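Local coordinates for putative sugar ABC transporter (Yersinia enterocolitica subsp. enterocolitica 8081, PDB 5ULB), which probably serves as the periplasmic sugar-binding component of an ABC transporter, holding a selenium analogue of methylthioribose in its pocket, at residues T190-G204 with G219-I232. Residues are numbered along the deposited sequence; the frame is centred on the assembly and turned at random.
Sequences TANKVGAVLAKYPKG and GAYKALQENGRTEI
Ala223 is the knob of this helix pair: its methyl drops into the hole formed by Ala191, Val194, Gly195 and Leu198, with CB 3.7 Å from Val194 CG1. Small residues at the crossing, Ala191, Gly195, Gly219 and Ala223, let the two helices come close, and here the axes approach to 7.4 Å at a crossing angle of -48°. The backbones come closest at the Gly219 end, where Gly219 CA lies 4.3 Å from Ala191 CA and Ala191 CB rests 3.3 Å from Gly219 O. Farther along, the helices diverge and larger groups fill the wedge. Leu198 spreads its fork, CD1 against Asn227 CB and CD2 pressed 3.5 Å from Ile232 CD1. Arg229, folded back by bends at chi2 and chi3, lays its guanidinium between Leu198 CD2 on one face and the backbone N of Lys203 on the other. At its edge NH1 and NH2 both grip Tyr201 O (NH2 at 2.8 Å), NH1 also reaches Leu198 O, and NE meets the syn lone pair of Glu231 OE2, fixing the plate's rotation. The pair belongs to one lobe of a periplasmic-binding-protein fold: Val194 and Ala220 both lean on Leu148 of strand 143-148, Val194 also touches strand 173-179, and Leu224 packs on strand 233-237.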
loop_
_atom_site.group_PDB
_atom_site.type_symbol
_atom_site.label_atom_id
_atom_site.label_comp_id
_atom_site.label_asym_id
_atom_site.label_seq_id
_atom_site.Cartn_x
_atom_site.Cartn_y
_atom_site.Cartn_z
ATOM N N THR A 190 -2.307 10.044 15.344
ATOM C CA THR A 190 -1.728 8.847 15.996
ATOM C C THR A 190 -0.816 9.271 17.098
ATOM O O THR A 190 -0.780 8.633 18.154
ATOM C CB THR A 190 -1.138 7.899 14.933
ATOM O OG1 THR A 190 -2.080 7.619 13.918
ATOM C CG2 THR A 190 -0.671 6.629 15.590
ATOM N N ALA A 191 0.035 10.275 16.827
ATOM C CA ALA A 191 0.969 10.701 17.840
ATOM C C ALA A 191 0.254 11.152 19.130
ATOM O O ALA A 191 0.664 10.843 20.256
ATOM C CB ALA A 191 1.862 11.848 17.370
ATOM N N ASN A 192 -0.842 11.870 18.937
ATOM C CA ASN A 192 -1.606 12.299 20.138
ATOM C C ASN A 192 -2.238 11.164 20.915
ATOM O O ASN A 192 -2.181 11.093 22.143
ATOM C CB ASN A 192 -2.700 13.285 19.734
ATOM C CG ASN A 192 -2.093 14.601 19.248
ATOM O OD1 ASN A 192 -1.012 15.019 19.666
ATOM N ND2 ASN A 192 -2.874 15.278 18.339
ATOM N N LYS A 193 -2.782 10.218 20.155
ATOM C CA LYS A 193 -3.400 9.058 20.746
ATOM C C LYS A 193 -2.379 8.155 21.446
ATOM O O LYS A 193 -2.616 7.678 22.561
ATOM C CB LYS A 193 -4.213 8.253 19.740
ATOM C CG LYS A 193 -5.474 8.966 19.360
ATOM C CD LYS A 193 -6.137 8.294 18.198
ATOM C CE LYS A 193 -7.403 8.986 17.909
ATOM N NZ LYS A 193 -8.119 8.457 16.652
ATOM N N VAL A 194 -1.207 7.956 20.826
ATOM C CA VAL A 194 -0.172 7.183 21.458
ATOM C C VAL A 194 0.342 7.891 22.681
ATOM O O VAL A 194 0.630 7.249 23.711
ATOM C CB VAL A 194 0.927 6.802 20.439
ATOM C CG1 VAL A 194 2.129 6.226 21.169
ATOM C CG2 VAL A 194 0.423 5.862 19.347
ATOM N N GLY A 195 0.454 9.244 22.639
ATOM C CA GLY A 195 0.889 9.953 23.849
ATOM C C GLY A 195 0.006 9.657 25.048
ATOM O O GLY A 195 0.512 9.486 26.175
ATOM N N ALA A 196 -1.324 9.580 24.843
ATOM C CA ALA A 196 -2.188 9.300 25.962
ATOM C C ALA A 196 -2.053 7.838 26.439
ATOM O O ALA A 196 -2.125 7.587 27.655
ATOM C CB ALA A 196 -3.656 9.597 25.580
ATOM N N VAL A 197 -1.821 6.885 25.524
ATOM C CA VAL A 197 -1.628 5.481 25.912
ATOM C C VAL A 197 -0.308 5.382 26.719
ATOM O O VAL A 197 -0.235 4.650 27.739
ATOM C CB VAL A 197 -1.639 4.563 24.693
ATOM C CG1 VAL A 197 -1.389 3.165 25.159
ATOM C CG2 VAL A 197 -3.014 4.560 24.165
ATOM N N LEU A 198 0.729 6.117 26.305
ATOM C CA LEU A 198 2.003 6.131 27.030
ATOM C C LEU A 198 1.830 6.644 28.475
ATOM O O LEU A 198 2.517 6.224 29.430
ATOM C CB LEU A 198 2.994 6.973 26.322
ATOM C CG LEU A 198 3.463 6.466 24.952
ATOM C CD1 LEU A 198 4.370 7.486 24.274
ATOM C CD2 LEU A 198 4.255 5.159 25.069
ATOM N N ALA A 199 0.874 7.565 28.638
ATOM C CA ALA A 199 0.607 8.080 29.994
ATOM C C ALA A 199 -0.122 7.115 30.877
ATOM O O ALA A 199 0.024 7.136 32.110
ATOM C CB ALA A 199 -0.172 9.365 29.861
ATOM N N LYS A 200 -0.951 6.252 30.273
ATOM C CA LYS A 200 -1.657 5.212 31.017
ATOM C C LYS A 200 -0.751 4.034 31.416
ATOM O O LYS A 200 -1.011 3.404 32.469
ATOM C CB LYS A 200 -2.837 4.656 30.201
ATOM C CG LYS A 200 -3.974 5.582 30.061
ATOM C CD LYS A 200 -5.257 4.997 29.457
ATOM C CE LYS A 200 -5.001 4.287 28.179
ATOM N NZ LYS A 200 -6.312 3.801 27.704
ATOM N N TYR A 201 0.319 3.820 30.622
ATOM C CA TYR A 201 1.216 2.664 30.845
ATOM C C TYR A 201 2.648 3.185 30.842
ATOM O O TYR A 201 3.306 3.278 29.806
ATOM C CB TYR A 201 1.001 1.697 29.659
ATOM C CG TYR A 201 -0.321 1.072 29.542
ATOM C CD1 TYR A 201 -0.724 0.117 30.454
ATOM C CD2 TYR A 201 -1.229 1.475 28.596
ATOM C CE1 TYR A 201 -2.010 -0.452 30.361
ATOM C CE2 TYR A 201 -2.468 0.866 28.437
ATOM C CZ TYR A 201 -2.877 -0.026 29.362
ATOM O OH TYR A 201 -4.110 -0.664 29.222
ATOM N N PRO A 202 3.057 3.634 32.024
ATOM C CA PRO A 202 4.436 4.255 32.154
ATOM C C PRO A 202 5.575 3.289 31.815
ATOM O O PRO A 202 5.388 2.061 31.617
ATOM C CB PRO A 202 4.490 4.689 33.574
ATOM C CG PRO A 202 3.090 4.802 34.036
ATOM C CD PRO A 202 2.356 3.662 33.309
ATOM N N LYS A 203 6.747 3.860 31.724
ATOM C CA LYS A 203 7.966 3.163 31.328
ATOM C C LYS A 203 8.083 1.836 32.080
ATOM O O LYS A 203 8.008 1.722 33.315
ATOM C CB LYS A 203 9.195 4.125 31.518
ATOM C CG LYS A 203 10.467 3.624 31.013
ATOM C CD LYS A 203 11.602 4.581 31.139
ATOM C CE LYS A 203 11.349 5.953 30.520
ATOM N NZ LYS A 203 12.656 6.684 30.601
ATOM N N GLY A 204 8.171 0.764 31.276
ATOM C CA GLY A 204 8.226 -0.653 31.795
ATOM C C GLY A 204 6.964 -1.406 31.495
ATOM O O GLY A 204 6.949 -2.647 31.570
ATOM N N GLY A 219 3.453 8.289 13.270
ATOM C CA GLY A 219 2.952 9.032 14.419
ATOM C C GLY A 219 3.388 8.458 15.723
ATOM O O GLY A 219 3.716 9.160 16.727
ATOM N N ALA A 220 3.370 7.098 15.845
ATOM C CA ALA A 220 3.897 6.486 17.087
ATOM C C ALA A 220 5.325 6.832 17.312
ATOM O O ALA A 220 5.699 7.068 18.465
ATOM C CB ALA A 220 3.709 5.000 17.018
ATOM N N TYR A 221 6.131 6.831 16.291
ATOM C CA TYR A 221 7.537 7.195 16.386
ATOM C C TYR A 221 7.736 8.595 17.010
ATOM O O TYR A 221 8.501 8.813 17.925
ATOM C CB TYR A 221 8.217 7.115 15.027
ATOM C CG TYR A 221 9.675 7.455 15.059
ATOM C CD1 TYR A 221 10.120 8.806 14.997
ATOM C CD2 TYR A 221 10.648 6.501 15.217
ATOM C CE1 TYR A 221 11.417 9.160 15.112
ATOM C CE2 TYR A 221 11.986 6.861 15.260
ATOM C CZ TYR A 221 12.378 8.196 15.235
ATOM O OH TYR A 221 13.667 8.484 15.350
ATOM N N LYS A 222 6.945 9.543 16.439
ATOM C CA LYS A 222 7.004 10.926 17.028
ATOM C C LYS A 222 6.623 10.912 18.466
ATOM O O LYS A 222 7.294 11.559 19.282
ATOM C CB LYS A 222 6.061 11.799 16.213
ATOM C CG LYS A 222 6.028 13.282 16.658
ATOM C CD LYS A 222 4.945 14.080 15.785
ATOM C CE LYS A 222 4.517 15.437 16.408
ATOM N NZ LYS A 222 5.659 16.179 16.053
ATOM N N ALA A 223 5.572 10.199 18.838
ATOM C CA ALA A 223 5.196 10.165 20.225
ATOM C C ALA A 223 6.304 9.541 21.079
ATOM O O ALA A 223 6.572 10.023 22.208
ATOM C CB ALA A 223 3.916 9.374 20.443
ATOM N N LEU A 224 6.925 8.484 20.604
ATOM C CA LEU A 224 8.012 7.870 21.435
ATOM C C LEU A 224 9.150 8.835 21.656
ATOM O O LEU A 224 9.722 8.952 22.742
ATOM C CB LEU A 224 8.546 6.552 20.799
ATOM C CG LEU A 224 7.515 5.418 20.654
ATOM C CD1 LEU A 224 8.211 4.181 20.139
ATOM C CD2 LEU A 224 6.842 5.102 21.953
ATOM N N GLN A 225 9.560 9.530 20.596
ATOM C CA GLN A 225 10.664 10.494 20.739
ATOM C C GLN A 225 10.286 11.601 21.676
ATOM O O GLN A 225 11.014 11.937 22.595
ATOM C CB GLN A 225 11.052 11.024 19.390
ATOM C CG GLN A 225 11.915 10.029 18.552
ATOM C CD GLN A 225 13.358 9.732 19.034
ATOM O OE1 GLN A 225 13.774 10.214 20.066
ATOM N NE2 GLN A 225 14.140 9.025 18.200
ATOM N N GLU A 226 9.108 12.227 21.439
ATOM C CA GLU A 226 8.756 13.449 22.179
ATOM C C GLU A 226 8.460 13.171 23.633
ATOM O O GLU A 226 8.616 14.048 24.465
ATOM C CB GLU A 226 7.596 14.160 21.494
ATOM C CG GLU A 226 8.007 14.736 20.233
ATOM C CD GLU A 226 7.007 15.546 19.474
ATOM O OE1 GLU A 226 5.874 15.616 19.944
ATOM O OE2 GLU A 226 7.344 16.060 18.315
ATOM N N ASN A 227 7.947 11.955 23.946
ATOM C CA ASN A 227 7.637 11.568 25.295
ATOM C C ASN A 227 8.793 10.833 26.019
ATOM O O ASN A 227 8.626 10.359 27.140
ATOM C CB ASN A 227 6.382 10.711 25.371
ATOM C CG ASN A 227 5.093 11.469 25.015
ATOM O OD1 ASN A 227 4.600 12.190 25.896
ATOM N ND2 ASN A 227 4.643 11.404 23.787
ATOM N N GLY A 228 9.932 10.681 25.358
ATOM C CA GLY A 228 11.080 9.969 26.017
ATOM C C GLY A 228 10.809 8.515 26.286
ATOM O O GLY A 228 11.214 7.972 27.318
ATOM N N ARG A 229 10.144 7.851 25.349
ATOM C CA ARG A 229 9.738 6.445 25.474
ATOM C C ARG A 229 10.355 5.545 24.406
ATOM O O ARG A 229 9.706 4.575 24.001
ATOM C CB ARG A 229 8.246 6.314 25.535
ATOM C CG ARG A 229 7.643 6.984 26.774
ATOM C CD ARG A 229 7.989 6.309 28.083
ATOM N NE ARG A 229 7.452 4.934 28.160
ATOM C CZ ARG A 229 6.205 4.627 28.511
ATOM N NH1 ARG A 229 5.324 5.549 28.770
ATOM N NH2 ARG A 229 5.780 3.350 28.539
ATOM N N THR A 230 11.566 5.850 23.998
ATOM C CA THR A 230 12.215 5.095 22.944
ATOM C C THR A 230 12.769 3.721 23.389
ATOM O O THR A 230 13.290 2.992 22.549
ATOM C CB THR A 230 13.310 5.884 22.242
ATOM O OG1 THR A 230 14.334 6.233 23.113
ATOM C CG2 THR A 230 12.772 7.106 21.489
ATOM N N GLU A 231 12.545 3.344 24.640
ATOM C CA GLU A 231 12.778 1.950 25.014
ATOM C C GLU A 231 11.765 1.008 24.353
ATOM O O GLU A 231 12.046 -0.179 24.289
ATOM C CB GLU A 231 12.735 1.782 26.550
ATOM C CG GLU A 231 11.364 1.783 27.239
ATOM C CD GLU A 231 10.585 3.113 27.325
ATOM O OE1 GLU A 231 11.191 4.177 27.061
ATOM O OE2 GLU A 231 9.364 3.014 27.603
ATOM N N ILE A 232 10.614 1.529 23.951
ATOM C CA ILE A 232 9.591 0.740 23.222
ATOM C C ILE A 232 10.029 0.570 21.845
ATOM O O ILE A 232 10.338 1.501 21.137
ATOM C CB ILE A 232 8.228 1.487 23.322
ATOM C CG1 ILE A 232 7.806 1.669 24.759
ATOM C CG2 ILE A 232 7.212 0.795 22.463
ATOM C CD1 ILE A 232 6.568 2.579 24.929
HETATM O O HOH W 1 2.529 12.407 21.830
HETATM O O HOH W 2 12.055 9.204 29.512
HETATM O O HOH W 3 13.463 5.552 27.474
HETATM O O HOH W 4 7.744 1.099 28.388
#